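Local coordinates for RagB/SusD domain protein (Flavobacterium johnsoniae, PDB 5J5U) that binds chitin and, as a SusD homologue, probably helps deliver chitin fragments to an outer-membrane transporter in the bacterium's chitin-utilisation system, at residues L25-D30 / K105-M110; R74-N79 / V109-R114; V122-A127 / Y147-K152. All coordinates share one frame; numbering follows the deposited sequence.

Contact 1. Residues L25-D30 / K105-M110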
loop_
_atom_site.group_PDB
_atom_site.type_symbol
_atom_site.label_atom_id
_atom_site.label_comp_id
_atom_site.label_asym_id
_atom_site.label_seq_id
_atom_site.Cartn_x
_atom_site.Cartn_y
_atom_site.Cartn_z
ATOM N N LEU A 25 2.078 10.756 -12.172
ATOM C CA LEU A 25 1.586 9.738 -13.085
ATOM C C LEU A 25 2.417 8.425 -12.994
ATOM O O LEU A 25 1.873 7.332 -13.123
ATOM C CB LEU A 25 1.559 10.294 -14.522
ATOM C CG LEU A 25 0.311 11.152 -14.852
ATOM C CD1 LEU A 25 0.427 11.933 -16.174
ATOM C CD2 LEU A 25 -0.966 10.297 -14.838
ATOM N N CYS A 26 3.713 8.527 -12.723
ATOM C CA CYS A 26 4.554 7.352 -12.550
ATOM C C CYS A 26 4.139 6.532 -11.304
ATOM O O CYS A 26 4.243 5.302 -11.279
ATOM C CB CYS A 26 6.024 7.766 -12.443
ATOM S SG CYS A 26 6.881 8.091 -14.020
ATOM N N MET A 27 3.655 7.213 -10.270
ATOM C CA MET A 27 3.349 6.504 -9.032
ATOM C C MET A 27 2.162 5.534 -9.117
ATOM O O MET A 27 1.972 4.735 -8.203
ATOM C CB MET A 27 3.096 7.497 -7.900
ATOM C CG MET A 27 4.345 8.199 -7.435
ATOM S SD MET A 27 4.009 9.169 -5.957
ATOM C CE MET A 27 3.762 7.869 -4.734
ATOM N N SER A 28 1.385 5.570 -10.202
ATOM C CA SER A 28 0.235 4.659 -10.329
ATOM C C SER A 28 0.055 4.109 -11.735
ATOM O O SER A 28 -0.564 3.079 -11.920
ATOM C CB SER A 28 -1.062 5.355 -9.904
ATOM O OG SER A 28 -1.448 6.324 -10.861
ATOM N N GLY A 29 0.587 4.804 -12.731
ATOM C CA GLY A 29 0.425 4.396 -14.115
ATOM C C GLY A 29 1.559 3.556 -14.679
ATOM O O GLY A 29 1.548 3.201 -15.859
ATOM N N ASP A 30 2.562 3.267 -13.857
ATOM C CA ASP A 30 3.658 2.406 -14.297
ATOM C C ASP A 30 3.222 0.964 -14.038
ATOM O O ASP A 30 3.331 0.454 -12.917
ATOM C CB ASP A 30 4.968 2.722 -13.562
ATOM C CG ASP A 30 6.179 2.057 -14.213
ATOM O OD1 ASP A 30 5.985 1.116 -15.018
ATOM O OD2 ASP A 30 7.323 2.445 -13.884
ATOM N N LYS A 105 8.721 18.010 -1.883
ATOM C CA LYS A 105 9.355 17.296 -0.763
ATOM C C LYS A 105 8.425 16.211 -0.214
ATOM O O LYS A 105 8.870 15.075 0.067
ATOM C CB LYS A 105 9.772 18.264 0.354
ATOM C CG LYS A 105 11.199 18.799 0.179
ATOM C CD LYS A 105 11.585 19.803 1.256
ATOM C CE LYS A 105 10.553 20.908 1.356
ATOM N NZ LYS A 105 10.995 22.014 2.226
ATOM N N ILE A 106 7.133 16.548 -0.099
ATOM C CA ILE A 106 6.132 15.575 0.322
ATOM C C ILE A 106 6.112 14.441 -0.706
ATOM O O ILE A 106 6.177 13.263 -0.344
ATOM C CB ILE A 106 4.736 16.221 0.485
ATOM C CG1 ILE A 106 4.777 17.263 1.598
ATOM C CG2 ILE A 106 3.693 15.203 0.876
ATOM C CD1 ILE A 106 3.538 18.089 1.681
ATOM N N MET A 107 6.112 14.809 -1.990
ATOM C CA MET A 107 6.147 13.799 -3.031
ATOM C C MET A 107 7.336 12.881 -2.775
ATOM O O MET A 107 7.192 11.654 -2.829
ATOM C CB MET A 107 6.256 14.422 -4.428
ATOM C CG MET A 107 4.970 15.009 -4.958
ATOM S SD MET A 107 3.659 13.809 -5.219
ATOM C CE MET A 107 4.325 12.756 -6.497
ATOM N N LYS A 108 8.487 13.476 -2.443
ATOM C CA LYS A 108 9.716 12.701 -2.413
ATOM C C LYS A 108 9.623 11.646 -1.326
ATOM O O LYS A 108 10.158 10.540 -1.486
ATOM C CB LYS A 108 10.942 13.583 -2.217
ATOM C CG LYS A 108 12.211 12.780 -1.929
ATOM C CD LYS A 108 13.439 13.370 -2.597
ATOM C CE LYS A 108 14.152 14.357 -1.707
ATOM N NZ LYS A 108 14.325 13.872 -0.318
ATOM N N VAL A 109 8.877 11.949 -0.262
ATOM C CA VAL A 109 8.734 10.962 0.803
ATOM C C VAL A 109 7.878 9.799 0.277
ATOM O O VAL A 109 8.251 8.641 0.410
ATOM C CB VAL A 109 8.140 11.583 2.093
ATOM C CG1 VAL A 109 7.885 10.504 3.142
ATOM C CG2 VAL A 109 9.085 12.660 2.652
ATOM N N MET A 110 6.767 10.115 -0.374
ATOM C CA MET A 110 5.878 9.088 -0.893
ATOM C C MET A 110 6.583 8.181 -1.902
ATOM O O MET A 110 6.447 6.953 -1.850
ATOM C CB MET A 110 4.655 9.737 -1.539
ATOM C CG MET A 110 3.728 10.416 -0.539
ATOM S SD MET A 110 2.379 11.336 -1.330
ATOM C CE MET A 110 1.280 10.002 -1.779
#
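Met27 reaches across to Met107 and Met110, and these three thioether chains make up the whole contact. The turn that presents Met27 starts at Leu25, whose carbonyl O accepts the backbone N of Gly29 at 2.9 Å, while its own side chain turns to Leu172 and Arg243. Cys26 rests against Glu80 of helix 66-90. The CB of Met27 is directed toward helix 98-119. Its CG lies beside the backbone N (chi1 -71°), the chain runs extended as far as the sulfur, and a bend at chi3 (70°) swings the terminal methyl aside, so that sulfur and methyl serve different partners. SD is met by the methyl CE of Met107 at 3.6 Å. Met107 sets off at an angle to the contact, and bends at both chi2 and chi3 bring its methyl to the sulfur. The CE of Met27 lies 3.8 Å from Met110 CB, the two chains crossing at about a right angle.

This places helix 16-29 against helix 98-119 in the helix-rich core of a SusD-like fold, with CA atoms of Met27 and Met110 8.9 Å apart. Methionine, unbranched and flexible, suits this spacing because its chain can bend to bring sulfur or methyl onto a neighbour. Farther along, Ser28 OG bonds His228. Gly29 probably suits its place, since a CB modelled there would come about 3.0 Å from Leu25 O. Asp30 is the N-cap of helix 31-45, its OD1 accepting the backbone N of Tyr32.

Contact 2. Residues R74-N79 / V109-R114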
loop_
_atom_site.group_PDB
_atom_site.type_symbol
_atom_site.label_atom_id
_atom_site.label_comp_id
_atom_site.label_asym_id
_atom_site.label_seq_id
_atom_site.Cartn_x
_atom_site.Cartn_y
_atom_site.Cartn_z
ATOM N N ARG A 74 14.296 -0.574 -9.924
ATOM C CA ARG A 74 14.712 -0.101 -11.229
ATOM C C ARG A 74 13.881 1.083 -11.707
ATOM O O ARG A 74 14.441 2.070 -12.196
ATOM C CB ARG A 74 14.628 -1.229 -12.238
ATOM C CG ARG A 74 14.628 -0.751 -13.665
ATOM C CD ARG A 74 14.372 -1.910 -14.606
ATOM N NE ARG A 74 14.758 -1.570 -15.976
ATOM C CZ ARG A 74 13.939 -1.037 -16.879
ATOM N NH1 ARG A 74 12.664 -0.792 -16.573
ATOM N NH2 ARG A 74 14.395 -0.759 -18.096
ATOM N N ASN A 75 12.559 1.023 -11.529
ATOM C CA ASN A 75 11.737 2.076 -12.097
ATOM C C ASN A 75 11.658 3.314 -11.222
ATOM O O ASN A 75 11.573 4.446 -11.730
ATOM C CB ASN A 75 10.340 1.562 -12.427
ATOM C CG ASN A 75 10.289 0.896 -13.802
ATOM O OD1 ASN A 75 11.277 0.332 -14.268
ATOM N ND2 ASN A 75 9.171 1.037 -14.485
ATOM N N VAL A 76 11.718 3.133 -9.915
ATOM C CA VAL A 76 11.790 4.302 -9.055
ATOM C C VAL A 76 13.098 5.077 -9.320
ATOM O O VAL A 76 13.067 6.286 -9.500
ATOM C CB VAL A 76 11.676 3.930 -7.548
ATOM C CG1 VAL A 76 12.220 5.045 -6.681
ATOM C CG2 VAL A 76 10.232 3.634 -7.192
ATOM N N TYR A 77 14.231 4.390 -9.407
ATOM C CA TYR A 77 15.451 5.136 -9.652
ATOM C C TYR A 77 15.535 5.670 -11.087
ATOM O O TYR A 77 16.091 6.737 -11.305
ATOM C CB TYR A 77 16.677 4.287 -9.323
ATOM C CG TYR A 77 16.865 4.152 -7.832
ATOM C CD1 TYR A 77 17.056 5.278 -7.029
ATOM C CD2 TYR A 77 16.828 2.913 -7.220
ATOM C CE1 TYR A 77 17.226 5.157 -5.651
ATOM C CE2 TYR A 77 16.983 2.787 -5.853
ATOM C CZ TYR A 77 17.172 3.905 -5.075
ATOM O OH TYR A 77 17.317 3.749 -3.718
ATOM N N ALA A 78 14.994 4.953 -12.068
ATOM C CA ALA A 78 15.046 5.453 -13.441
ATOM C C ALA A 78 14.119 6.659 -13.676
ATOM O O ALA A 78 14.512 7.637 -14.312
ATOM C CB ALA A 78 14.722 4.346 -14.412
ATOM N N ASN A 79 12.912 6.629 -13.122
ATOM C CA ASN A 79 11.893 7.602 -13.520
ATOM C C ASN A 79 11.554 8.645 -12.472
ATOM O O ASN A 79 11.400 9.815 -12.811
ATOM C CB ASN A 79 10.588 6.893 -13.916
ATOM C CG ASN A 79 10.769 5.951 -15.098
ATOM O OD1 ASN A 79 11.569 6.222 -16.000
ATOM N ND2 ASN A 79 10.021 4.837 -15.101
ATOM N N VAL A 109 8.877 11.949 -0.262
ATOM C CA VAL A 109 8.734 10.962 0.803
ATOM C C VAL A 109 7.878 9.799 0.277
ATOM O O VAL A 109 8.251 8.641 0.410
ATOM C CB VAL A 109 8.140 11.583 2.093
ATOM C CG1 VAL A 109 7.885 10.504 3.142
ATOM C CG2 VAL A 109 9.085 12.660 2.652
ATOM N N MET A 110 6.767 10.115 -0.374
ATOM C CA MET A 110 5.878 9.088 -0.893
ATOM C C MET A 110 6.583 8.181 -1.902
ATOM O O MET A 110 6.447 6.953 -1.850
ATOM C CB MET A 110 4.655 9.737 -1.539
ATOM C CG MET A 110 3.728 10.416 -0.539
ATOM S SD MET A 110 2.379 11.336 -1.330
ATOM C CE MET A 110 1.280 10.002 -1.779
ATOM N N VAL A 111 7.356 8.786 -2.798
ATOM C CA VAL A 111 8.172 8.023 -3.728
ATOM C C VAL A 111 9.126 7.072 -2.968
ATOM O O VAL A 111 9.164 5.881 -3.267
ATOM C CB VAL A 111 9.007 8.967 -4.680
ATOM C CG1 VAL A 111 10.104 8.199 -5.442
ATOM C CG2 VAL A 111 8.108 9.775 -5.655
ATOM N N ALA A 112 9.848 7.577 -1.968
ATOM C CA ALA A 112 10.967 6.808 -1.383
ATOM C C ALA A 112 10.521 5.806 -0.310
ATOM O O ALA A 112 11.161 4.769 -0.089
ATOM C CB ALA A 112 12.002 7.759 -0.795
ATOM N N GLN A 113 9.423 6.149 0.365
ATOM C CA GLN A 113 8.851 5.319 1.417
ATOM C C GLN A 113 8.540 3.881 0.954
ATOM O O GLN A 113 8.834 2.917 1.666
ATOM C CB GLN A 113 7.585 5.988 1.972
ATOM C CG GLN A 113 6.792 5.131 2.921
ATOM C CD GLN A 113 5.519 4.586 2.278
ATOM O OE1 GLN A 113 4.663 5.360 1.813
ATOM N NE2 GLN A 113 5.382 3.242 2.253
ATOM N N ARG A 114 7.912 3.739 -0.202
ATOM C CA ARG A 114 7.670 2.401 -0.723
ATOM C C ARG A 114 9.033 1.687 -0.886
ATOM O O ARG A 114 9.224 0.542 -0.416
ATOM C CB ARG A 114 6.885 2.470 -2.047
ATOM C CG ARG A 114 5.436 3.068 -1.897
ATOM C CD ARG A 114 4.931 3.748 -3.165
ATOM N NE ARG A 114 6.027 4.381 -3.896
ATOM C CZ ARG A 114 6.087 4.534 -5.215
ATOM N NH1 ARG A 114 5.086 4.137 -5.984
ATOM N NH2 ARG A 114 7.164 5.088 -5.765
#
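Val76 and Val111 meet between helices 66-90 and 98-119, consecutive helices that run in roughly opposite directions as a helical hairpin, an arrangement that suits a family grouped with the TPR clan. Both valines aim their CB at the opposing helix, and the side chains slide past each other in opposite directions until the CG1 methyls of Val76 and Val111 stand 4.0 Å apart. Beta-branched valine is short and stiff, which fits a place where the CA atoms of this pair are only 7.4 Å apart. The other methyl, Val76 CG2, approaches the Arg114 guanidinium obliquely, 3.7 Å from NH2. Arg114 leaves its helix at an angle and bends at chi3 (-33°), which curls the guanidinium back along its own helix toward the valines. There NH2 forms a salt bridge with Glu80, and NH1 bonds the hydroxyl of Tyr33. A leucine in place of Arg114 would probably leave Glu80 without its cationic mate and the Tyr33 hydroxyl without its guanidinium partner. A further bond, Arg114 NH2 to Val111 O at 3.3 Å, is nearly straight (160° at the hydrogen) and uses a carbonyl lone pair, with the oxygen only 1° out of the guanidinium plane.

Contact 3. Residues V122-A127 / Y147-K152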
loop_
_atom_site.group_PDB
_atom_site.type_symbol
_atom_site.label_atom_id
_atom_site.label_comp_id
_atom_site.label_asym_id
_atom_site.label_seq_id
_atom_site.Cartn_x
_atom_site.Cartn_y
_atom_site.Cartn_z
ATOM N N VAL A 122 18.631 1.822 1.497
ATOM C CA VAL A 122 18.683 2.113 0.060
ATOM C C VAL A 122 19.361 3.455 -0.192
ATOM O O VAL A 122 19.346 4.332 0.671
ATOM C CB VAL A 122 17.259 2.161 -0.589
ATOM C CG1 VAL A 122 16.536 0.829 -0.481
ATOM C CG2 VAL A 122 16.447 3.274 0.011
ATOM N N PRO A 123 19.945 3.631 -1.385
ATOM C CA PRO A 123 20.392 4.988 -1.745
ATOM C C PRO A 123 19.238 6.002 -1.690
ATOM O O PRO A 123 18.134 5.798 -2.238
ATOM C CB PRO A 123 20.927 4.826 -3.177
ATOM C CG PRO A 123 21.319 3.379 -3.269
ATOM C CD PRO A 123 20.376 2.610 -2.359
ATOM N N TYR A 124 19.475 7.089 -0.972
ATOM C CA TYR A 124 18.456 8.125 -0.880
ATOM C C TYR A 124 19.141 9.502 -0.904
ATOM O O TYR A 124 19.126 10.193 -1.926
ATOM C CB TYR A 124 17.605 7.917 0.373
ATOM C CG TYR A 124 16.475 8.891 0.544
ATOM C CD1 TYR A 124 15.631 9.198 -0.515
ATOM C CD2 TYR A 124 16.226 9.483 1.778
ATOM C CE1 TYR A 124 14.583 10.101 -0.359
ATOM C CE2 TYR A 124 15.176 10.382 1.954
ATOM C CZ TYR A 124 14.358 10.688 0.876
ATOM O OH TYR A 124 13.303 11.572 1.030
ATOM N N SER A 125 19.779 9.860 0.202
ATOM C CA SER A 125 20.456 11.148 0.334
ATOM C C SER A 125 21.425 11.430 -0.814
ATOM O O SER A 125 21.516 12.561 -1.275
ATOM C CB SER A 125 21.182 11.217 1.681
ATOM O OG SER A 125 22.267 10.303 1.716
ATOM N N GLU A 126 22.101 10.404 -1.317
ATOM C CA GLU A 126 23.011 10.570 -2.466
ATOM C C GLU A 126 22.438 10.043 -3.783
ATOM O O GLU A 126 23.185 9.771 -4.725
ATOM C CB GLU A 126 24.339 9.876 -2.197
ATOM C CG GLU A 126 25.030 10.382 -0.957
ATOM C CD GLU A 126 26.325 9.648 -0.687
ATOM O OE1 GLU A 126 26.651 8.708 -1.450
ATOM O OE2 GLU A 126 27.007 10.009 0.299
ATOM N N ALA A 127 21.121 9.864 -3.824
ATOM C CA ALA A 127 20.423 9.317 -4.987
ATOM C C ALA A 127 19.624 10.384 -5.735
ATOM O O ALA A 127 19.252 11.410 -5.163
ATOM C CB ALA A 127 19.491 8.171 -4.555
ATOM N N TYR A 147 14.094 7.268 7.706
ATOM C CA TYR A 147 12.861 7.594 8.404
ATOM C C TYR A 147 12.913 8.911 9.218
ATOM O O TYR A 147 11.919 9.659 9.232
ATOM C CB TYR A 147 12.465 6.426 9.308
ATOM C CG TYR A 147 11.434 5.539 8.664
ATOM C CD1 TYR A 147 11.772 4.674 7.609
ATOM C CD2 TYR A 147 10.108 5.592 9.074
ATOM C CE1 TYR A 147 10.813 3.859 7.020
ATOM C CE2 TYR A 147 9.152 4.797 8.489
ATOM C CZ TYR A 147 9.503 3.934 7.467
ATOM O OH TYR A 147 8.508 3.178 6.910
ATOM N N ASN A 148 14.028 9.181 9.907
ATOM C CA ASN A 148 14.188 10.479 10.586
ATOM C C ASN A 148 14.129 11.614 9.562
ATOM O O ASN A 148 13.545 12.676 9.812
ATOM C CB ASN A 148 15.506 10.563 11.367
ATOM C CG ASN A 148 15.478 9.756 12.652
ATOM O OD1 ASN A 148 14.410 9.534 13.230
ATOM N ND2 ASN A 148 16.649 9.296 13.099
ATOM N N SER A 149 14.744 11.390 8.409
ATOM C CA SER A 149 14.721 12.379 7.335
ATOM C C SER A 149 13.272 12.565 6.785
ATOM O O SER A 149 12.828 13.701 6.516
ATOM C CB SER A 149 15.724 11.978 6.251
ATOM O OG SER A 149 15.559 12.714 5.065
ATOM N N PHE A 150 12.517 11.469 6.686
ATOM C CA PHE A 150 11.083 11.548 6.333
ATOM C C PHE A 150 10.319 12.456 7.305
ATOM O O PHE A 150 9.572 13.355 6.894
ATOM C CB PHE A 150 10.411 10.163 6.354
ATOM C CG PHE A 150 10.785 9.254 5.207
ATOM C CD1 PHE A 150 11.373 9.748 4.057
ATOM C CD2 PHE A 150 10.529 7.888 5.289
ATOM C CE1 PHE A 150 11.703 8.909 3.022
ATOM C CE2 PHE A 150 10.870 7.037 4.248
ATOM C CZ PHE A 150 11.439 7.544 3.115
ATOM N N PHE A 151 10.483 12.190 8.598
ATOM C CA PHE A 151 9.760 12.950 9.600
ATOM C C PHE A 151 10.145 14.424 9.498
ATOM O O PHE A 151 9.273 15.297 9.539
ATOM C CB PHE A 151 10.032 12.419 11.019
ATOM C CG PHE A 151 9.429 11.073 11.292
ATOM C CD1 PHE A 151 8.083 10.834 11.046
ATOM C CD2 PHE A 151 10.223 10.029 11.774
ATOM C CE1 PHE A 151 7.520 9.561 11.290
ATOM C CE2 PHE A 151 9.685 8.773 12.018
ATOM C CZ PHE A 151 8.317 8.535 11.770
ATOM N N LYS A 152 11.443 14.701 9.369
ATOM C CA LYS A 152 11.897 16.085 9.229
ATOM C C LYS A 152 11.262 16.805 8.030
ATOM O O LYS A 152 10.707 17.902 8.175
ATOM C CB LYS A 152 13.417 16.146 9.102
ATOM C CG LYS A 152 13.952 17.572 9.087
ATOM C CD LYS A 152 15.424 17.638 8.661
ATOM C CE LYS A 152 15.997 19.025 8.928
ATOM N NZ LYS A 152 17.441 19.170 8.618
HETATM O O HOH W 1 13.060 12.786 3.099
#
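With its CG anti to the backbone N (chi1 -177°), Tyr124 throws its ring out of the loop toward helix 143-160, where Phe150 has CG beside the backbone N (chi1 -73°), a setting that swings its ring to meet the tyrosine. The two form an offset edge-to-face aromatic pair, the edge of Phe150 turned to the face of Tyr124, with ring centroids 5.7 Å apart and planes at 70°. The pair lays the loop that follows helix 98-119 against helix 143-160, the next helix of the SusD-like fold. Tyr124 begins a type I beta turn, closed by Ala127 N bonding to Tyr124 O at 2.8 Å, so the ring projects from the start of a compact bend.

The phenol end adds a second meeting: Tyr124 OH lies in the plane of the Phe150 ring, at its edge, 3.7 Å from CE1. A tyrosine suits this spot because its ring packs on Phe150 while the hydroxyl bonds Lys108 NZ of helix 98-119. Ser149, one residue earlier and small, comes at the edge of the tyrosine ring, its OG 3.9 Å from Tyr124 CE2. A water sits 3.2 Å from Ser149 OG, but its modelled separation from Tyr124 OH is too short to be trusted, so a bridge between them is doubtful. Phe150 is also flanked by Val109 and Ala112 of helix 98-119. One turn back, the Tyr147 ring offers a face to Phe150, whose CD2 stands 4.1 Å above its plane, over its centre.

Contacts 1 and 2 share helix 98-119, and contact 3 packs beside it. The first two use overlapping parts of that helix, with Val109 and Met110 in common, and their centres lie about 7 Å apart; the first joins it to helix 16-29, the second to helix 66-90. Contact 3 opens only after both have closed along the chain, about 15 Å from contact 1 and 12 Å from contact 2 between centres, and brings in helix 143-160 with the preceding loop. Direct touches bind it to contact 2: Tyr77 OH is probably hydrogen-bonded to Pro123 O at 2.7 Å, and Ala112 CB packs 3.5 Å from Tyr124 CE1. Neighbours from early and later sequence thus gather round one central helix of the helical scaffold.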